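Local coordinates for PqqA binding protein (Xanthomonas campestris pv. campestris, PDB 3G2B), which probably binds the peptide PqqA and presents it to PqqE in the biosynthesis of the cofactor pyrroloquinoline quinone, at residues Thr64-Phe69 with Ser74-Asp79. Residues are numbered along the deposited sequence; the frame is centred on the assembly and turned at random.
Sequences TLAAEF and SEIETD
A66 and I76 bring the two helical segments closest, with CA of A66 6.2 Å from CA of I76. Residues 64-68 end helix 58-68, and segment 74-79 lies near the start of helix 73-89. F69 is the first residue to leave helical geometry. Its N still donates a hydrogen bond to O of L65, at 2.8 Å.

The contact is apolar and small, burying 107 Å² in all. I76 supplies the second helix's share and meets two residues on the first with different branches. Its CG1 approaches CB of A66 at 4.0 Å. Its CG2 faces CB of L65 at 4.3 Å, near the root of that side chain. With chi1 at -63°, CG1 of I76 lies beside the backbone N and CG2 is anti to it, which turns the two branches toward different residues. The side chain of A66 is a single methyl, which is compatible with the close approach of the two backbones here.

L65 is buried and also packs on V47, V48 and R51 of helix 44-51, while I76 touches A62, one turn before A66. On the second helix, next to I76, E77 reaches across the assembly to form a salt bridge with R9 of the second subunit.

The short link between the helices and the apolar contact beside it are consistent with the helix-turn-helix arrangement of the PqqD family, probably formed here by helices 58-68 and 73-89.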
loop_
_atom_site.group_PDB
_atom_site.type_symbol
_atom_site.label_atom_id
_atom_site.label_comp_id
_atom_site.label_asym_id
_atom_site.label_seq_id
_atom_site.Cartn_x
_atom_site.Cartn_y
_atom_site.Cartn_z
ATOM N N THR A 64 -1.163 -22.899 -16.675
ATOM C CA THR A 64 -0.959 -22.418 -18.040
ATOM C C THR A 64 0.515 -22.116 -18.298
ATOM O O THR A 64 1.107 -22.616 -19.257
ATOM C CB THR A 64 -1.783 -21.131 -18.300
ATOM O OG1 THR A 64 -3.182 -21.440 -18.232
ATOM C CG2 THR A 64 -1.463 -20.546 -19.669
ATOM N N LEU A 65 1.111 -21.303 -17.435
ATOM C CA LEU A 65 2.515 -20.939 -17.601
ATOM C C LEU A 65 3.467 -22.125 -17.504
ATOM O O LEU A 65 4.429 -22.219 -18.270
ATOM C CB LEU A 65 2.914 -19.875 -16.575
ATOM C CG LEU A 65 2.212 -18.523 -16.718
ATOM C CD1 LEU A 65 2.823 -17.526 -15.737
ATOM C CD2 LEU A 65 2.361 -18.017 -18.149
ATOM N N ALA A 66 3.216 -23.040 -16.573
ATOM C CA ALA A 66 4.105 -24.184 -16.443
ATOM C C ALA A 66 4.059 -25.011 -17.723
ATOM O O ALA A 66 5.086 -25.495 -18.192
ATOM C CB ALA A 66 3.717 -25.037 -15.231
ATOM N N ALA A 67 2.868 -25.157 -18.297
ATOM C CA ALA A 67 2.722 -25.927 -19.525
ATOM C C ALA A 67 3.413 -25.215 -20.684
ATOM O O ALA A 67 4.094 -25.852 -21.489
ATOM C CB ALA A 67 1.245 -26.141 -19.841
ATOM N N GLU A 68 3.245 -23.897 -20.763
ATOM C CA GLU A 68 3.862 -23.114 -21.831
ATOM C C GLU A 68 5.384 -23.124 -21.759
ATOM O O GLU A 68 6.060 -23.190 -22.786
ATOM C CB GLU A 68 3.383 -21.660 -21.787
ATOM C CG GLU A 68 1.888 -21.476 -21.980
ATOM C CD GLU A 68 1.489 -20.017 -22.096
ATOM O OE1 GLU A 68 2.249 -19.143 -21.629
ATOM O OE2 GLU A 68 0.401 -19.743 -22.643
ATOM N N PHE A 69 5.922 -23.057 -20.546
ATOM C CA PHE A 69 7.369 -23.026 -20.363
ATOM C C PHE A 69 7.999 -24.370 -20.010
ATOM O O PHE A 69 9.165 -24.432 -19.610
ATOM C CB PHE A 69 7.719 -21.976 -19.306
ATOM C CG PHE A 69 7.440 -20.569 -19.748
ATOM C CD1 PHE A 69 8.453 -19.778 -20.282
ATOM C CD2 PHE A 69 6.152 -20.052 -19.686
ATOM C CE1 PHE A 69 8.183 -18.493 -20.750
ATOM C CE2 PHE A 69 5.871 -18.769 -20.152
ATOM C CZ PHE A 69 6.889 -17.989 -20.686
ATOM N N SER A 74 4.061 -27.230 -9.733
ATOM C CA SER A 74 4.082 -26.978 -8.296
ATOM C C SER A 74 4.997 -25.793 -8.006
ATOM O O SER A 74 4.646 -24.891 -7.243
ATOM C CB SER A 74 4.579 -28.218 -7.548
ATOM O OG SER A 74 4.576 -27.996 -6.149
ATOM N N GLU A 75 6.172 -25.805 -8.628
ATOM C CA GLU A 75 7.154 -24.738 -8.466
ATOM C C GLU A 75 6.610 -23.398 -8.951
ATOM O O GLU A 75 6.727 -22.382 -8.266
ATOM C CB GLU A 75 8.431 -25.084 -9.238
ATOM C CG GLU A 75 9.232 -26.216 -8.612
ATOM C CD GLU A 75 10.418 -26.645 -9.455
ATOM O OE1 GLU A 75 11.032 -25.772 -10.106
ATOM O OE2 GLU A 75 10.744 -27.855 -9.449
ATOM N N ILE A 76 6.025 -23.395 -10.143
ATOM C CA ILE A 76 5.479 -22.169 -10.695
ATOM C C ILE A 76 4.323 -21.633 -9.843
ATOM O O ILE A 76 4.194 -20.425 -9.652
ATOM C CB ILE A 76 5.009 -22.385 -12.154
ATOM C CG1 ILE A 76 6.211 -22.749 -13.041
ATOM C CG2 ILE A 76 4.329 -21.127 -12.679
ATOM C CD1 ILE A 76 7.327 -21.713 -13.041
ATOM N N GLU A 77 3.488 -22.523 -9.312
ATOM C CA GLU A 77 2.379 -22.066 -8.480
ATOM C C GLU A 77 2.924 -21.341 -7.253
ATOM O O GLU A 77 2.412 -20.297 -6.856
ATOM C CB GLU A 77 1.492 -23.241 -8.055
ATOM C CG GLU A 77 0.277 -22.799 -7.236
ATOM C CD GLU A 77 -0.760 -23.896 -7.053
ATOM O OE1 GLU A 77 -1.064 -24.248 -5.890
ATOM O OE2 GLU A 77 -1.283 -24.395 -8.071
ATOM N N THR A 78 3.977 -21.885 -6.651
ATOM C CA THR A 78 4.565 -21.232 -5.488
ATOM C C THR A 78 5.044 -19.829 -5.867
ATOM O O THR A 78 4.788 -18.863 -5.151
ATOM C CB THR A 78 5.761 -22.042 -4.941
ATOM O OG1 THR A 78 5.275 -23.199 -4.256
ATOM C CG2 THR A 78 6.598 -21.203 -3.982
ATOM N N ASP A 79 5.733 -19.727 -6.999
ATOM C CA ASP A 79 6.252 -18.447 -7.459
ATOM C C ASP A 79 5.138 -17.448 -7.764
ATOM O O ASP A 79 5.244 -16.261 -7.429
ATOM C CB ASP A 79 7.140 -18.661 -8.689
ATOM C CG ASP A 79 8.520 -19.202 -8.325
ATOM O OD1 ASP A 79 8.696 -19.708 -7.194
ATOM O OD2 ASP A 79 9.433 -19.121 -9.168
#